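Local coordinates for protein endo-polygalacturonase (Pectobacterium carotovorum subsp. carotovorum, PDB 1BHE) that hydrolyses the alpha-1,4-galacturonosyl linkages of polygalacturonic acid, an activity involved in the maceration and soft-rotting of plant tissue, at residues 268-273 / 277-282. Numbering follows the deposited sequence.
Sequences DDLKMN and NGLRIK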
ATOM      1  N   ASP A 268      12.695  -9.896   4.075  1.00 12.98           N
ATOM      2  CA  ASP A 268      13.141 -11.280   4.155  1.00 14.31           C
ATOM      3  C   ASP A 268      11.995 -12.253   3.896  1.00 14.45           C
ATOM      4  O   ASP A 268      10.872 -12.064   4.372  1.00 14.59           O
ATOM      5  CB  ASP A 268      13.770 -11.593   5.521  1.00 14.29           C
ATOM      6  CG  ASP A 268      14.305 -13.016   5.587  1.00 15.52           C
ATOM      7  OD1 ASP A 268      15.208 -13.358   4.797  1.00 15.11           O
ATOM      8  OD2 ASP A 268      13.826 -13.810   6.422  1.00 16.38           O
ATOM      9  N   ASP A 269      12.289 -13.318   3.162  1.00 14.24           N
ATOM     10  CA  ASP A 269      11.331 -14.357   2.841  1.00 14.07           C
ATOM     11  C   ASP A 269      10.142 -13.764   2.078  1.00 14.27           C
ATOM     12  O   ASP A 269       9.060 -13.550   2.625  1.00 13.25           O
ATOM     13  CB  ASP A 269      10.856 -15.101   4.090  1.00 14.38           C
ATOM     14  CG  ASP A 269       9.998 -16.307   3.752  1.00 15.00           C
ATOM     15  OD1 ASP A 269       9.965 -16.705   2.562  1.00 15.83           O
ATOM     16  OD2 ASP A 269       9.351 -16.867   4.659  1.00 14.84           O
ATOM     17  N   LEU A 270      10.382 -13.503   0.801  1.00 13.90           N
ATOM     18  CA  LEU A 270       9.378 -12.927  -0.078  1.00 14.60           C
ATOM     19  C   LEU A 270       9.255 -13.738  -1.366  1.00 15.09           C
ATOM     20  O   LEU A 270      10.222 -13.856  -2.123  1.00 15.41           O
ATOM     21  CB  LEU A 270       9.714 -11.472  -0.421  1.00 13.61           C
ATOM     22  CG  LEU A 270       8.796 -10.785  -1.442  1.00 13.96           C
ATOM     23  CD1 LEU A 270       7.351 -10.776  -0.973  1.00 14.59           C
ATOM     24  CD2 LEU A 270       9.279  -9.369  -1.728  1.00 13.62           C
ATOM     25  N   LYS A 271       8.071 -14.304  -1.577  1.00 16.02           N
ATOM     26  CA  LYS A 271       7.836 -15.079  -2.799  1.00 17.30           C
ATOM     27  C   LYS A 271       7.061 -14.211  -3.783  1.00 16.82           C
ATOM     28  O   LYS A 271       6.048 -13.606  -3.426  1.00 16.12           O
ATOM     29  CB  LYS A 271       7.095 -16.376  -2.502  1.00 18.66           C
ATOM     30  CG  LYS A 271       8.006 -17.553  -2.183  1.00 20.82           C
ATOM     31  CD  LYS A 271       7.955 -17.923  -0.709  1.00 22.33           C
ATOM     32  CE  LYS A 271       7.689 -19.412  -0.528  1.00 23.63           C
ATOM     33  NZ  LYS A 271       6.521 -19.650   0.369  1.00 24.26           N
ATOM     34  N   MET A 272       7.575 -14.091  -5.007  1.00 16.61           N
ATOM     35  CA  MET A 272       6.934 -13.265  -6.025  1.00 16.13           C
ATOM     36  C   MET A 272       6.597 -14.072  -7.274  1.00 17.03           C
ATOM     37  O   MET A 272       7.447 -14.786  -7.815  1.00 16.78           O
ATOM     38  CB  MET A 272       7.824 -12.078  -6.384  1.00 15.85           C
ATOM     39  CG  MET A 272       8.323 -11.273  -5.196  1.00 15.50           C
ATOM     40  SD  MET A 272       9.291  -9.829  -5.618  1.00 15.99           S
ATOM     41  CE  MET A 272       8.012  -8.660  -6.068  1.00 15.59           C
ATOM     42  N   ASN A 273       5.350 -13.969  -7.730  1.00 16.90           N
ATOM     43  CA  ASN A 273       4.932 -14.679  -8.932  1.00 17.55           C
ATOM     44  C   ASN A 273       4.121 -13.762  -9.840  1.00 16.97           C
ATOM     45  O   ASN A 273       3.011 -13.367  -9.488  1.00 16.18           O
ATOM     46  CB  ASN A 273       4.123 -15.933  -8.603  1.00 18.89           C
ATOM     47  CG  ASN A 273       3.881 -16.809  -9.818  1.00 20.59           C
ATOM     48  OD1 ASN A 273       3.812 -16.337 -10.952  1.00 20.50           O
ATOM     49  ND2 ASN A 273       3.752 -18.117  -9.593  1.00 21.76           N
ATOM     50  N   ASN A 277       7.705  -5.930 -11.633  1.00 15.72           N
ATOM     51  CA  ASN A 277       8.997  -5.539 -11.081  1.00 15.61           C
ATOM     52  C   ASN A 277       9.161  -6.318  -9.769  1.00 14.87           C
ATOM     53  O   ASN A 277       8.155  -6.619  -9.117  1.00 14.44           O
ATOM     54  CB  ASN A 277       9.128  -4.049 -10.814  1.00 16.28           C
ATOM     55  CG  ASN A 277       8.759  -3.146 -11.962  1.00 17.50           C
ATOM     56  OD1 ASN A 277       9.338  -3.230 -13.053  1.00 18.57           O
ATOM     57  ND2 ASN A 277       7.790  -2.266 -11.738  1.00 17.65           N
ATOM     58  N   GLY A 278      10.392  -6.649  -9.401  1.00 14.59           N
ATOM     59  CA  GLY A 278      10.624  -7.400  -8.170  1.00 13.24           C
ATOM     60  C   GLY A 278      10.916  -6.450  -7.012  1.00 13.80           C
ATOM     61  O   GLY A 278      10.009  -5.929  -6.354  1.00 12.81           O
ATOM     62  N   LEU A 279      12.206  -6.241  -6.780  1.00 13.28           N
ATOM     63  CA  LEU A 279      12.702  -5.352  -5.739  1.00 13.48           C
ATOM     64  C   LEU A 279      13.089  -4.019  -6.372  1.00 13.49           C
ATOM     65  O   LEU A 279      13.972  -3.958  -7.233  1.00 13.67           O
ATOM     66  CB  LEU A 279      13.894  -5.990  -5.029  1.00 13.69           C
ATOM     67  CG  LEU A 279      13.721  -7.434  -4.551  1.00 14.19           C
ATOM     68  CD1 LEU A 279      15.063  -8.015  -4.111  1.00 14.31           C
ATOM     69  CD2 LEU A 279      12.716  -7.511  -3.415  1.00 13.67           C
ATOM     70  N   ARG A 280      12.424  -2.942  -5.956  1.00 12.94           N
ATOM     71  CA  ARG A 280      12.664  -1.660  -6.593  1.00 12.87           C
ATOM     72  C   ARG A 280      12.894  -0.456  -5.704  1.00 12.89           C
ATOM     73  O   ARG A 280      12.253  -0.229  -4.687  1.00 12.41           O
ATOM     74  CB  ARG A 280      11.434  -1.394  -7.486  1.00 12.70           C
ATOM     75  CG  ARG A 280      11.522  -0.128  -8.320  1.00 13.31           C
ATOM     76  CD  ARG A 280      10.524  -0.231  -9.475  1.00 13.89           C
ATOM     77  NE  ARG A 280       9.157   0.001  -8.994  1.00 14.36           N
ATOM     78  CZ  ARG A 280       8.198   0.470  -9.785  1.00 14.99           C
ATOM     79  NH1 ARG A 280       8.481   0.730 -11.060  1.00 15.33           N
ATOM     80  NH2 ARG A 280       6.976   0.672  -9.315  1.00 15.13           N
ATOM     81  N   ILE A 281      13.856   0.363  -6.122  1.00 12.64           N
ATOM     82  CA  ILE A 281      14.167   1.644  -5.515  1.00 13.75           C
ATOM     83  C   ILE A 281      14.116   2.644  -6.681  1.00 14.77           C
ATOM     84  O   ILE A 281      14.915   2.542  -7.616  1.00 15.10           O
ATOM     85  CB  ILE A 281      15.493   1.760  -4.765  1.00 13.37           C
ATOM     86  CG1 ILE A 281      15.658   0.656  -3.726  1.00 13.46           C
ATOM     87  CG2 ILE A 281      15.564   3.141  -4.106  1.00 13.78           C
ATOM     88  CD1 ILE A 281      16.959   0.642  -2.958  1.00 13.10           C
ATOM     89  N   LYS A 282      13.144   3.544  -6.650  1.00 15.05           N
ATOM     90  CA  LYS A 282      12.965   4.476  -7.751  1.00 15.72           C
ATOM     91  C   LYS A 282      12.734   5.909  -7.312  1.00 15.77           C
ATOM     92  O   LYS A 282      12.164   6.169  -6.255  1.00 15.16           O
ATOM     93  CB  LYS A 282      11.763   4.013  -8.598  1.00 17.04           C
ATOM     94  CG  LYS A 282      10.460   3.974  -7.810  1.00 18.53           C
ATOM     95  CD  LYS A 282       9.278   3.663  -8.715  1.00 19.74           C
ATOM     96  CE  LYS A 282       8.022   4.389  -8.254  1.00 20.70           C
ATOM     97  NZ  LYS A 282       7.084   3.455  -7.565  1.00 21.41           N
TER
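M272 meets the backbone of G278 inside the right-handed parallel beta-helix of this family 28 enzyme, while beyond the corner at G278 and L279, on the side near the active site, the flat guanidinium of R280 lies between two neighbours. On one face, toward its rim, sits N277 ND2, 3.1 Å from R280 NH1; both are donors, and ND2 is held instead by the carbonyl O of H251, an inferred active-site residue. Over the centre of the opposite face lies the aliphatic K282 CD. R280 NE is hydrogen-bonded to S254 OG, and NH2 forms a salt bridge to D224, which K282 also pairs with, so the group is fixed in rotation.

The interior side is apolar. L270 and L279 suit it as branched hydrocarbon chains, their CD2 methyls meeting at 4.3 Å, with F247 and Y296 packed alongside. At the turn, G278 adopts phi/psi of -94/-95°, a backbone shape strained for residues with a CB, and M272 SD packs 3.8 Å from G278 CA. Unbranched and flexible, M272 reaches into the interior toward the turn and bends at chi3 (79°), bringing its CE methyl 3.4 Å from G278 O and 3.7 Å from N277 O.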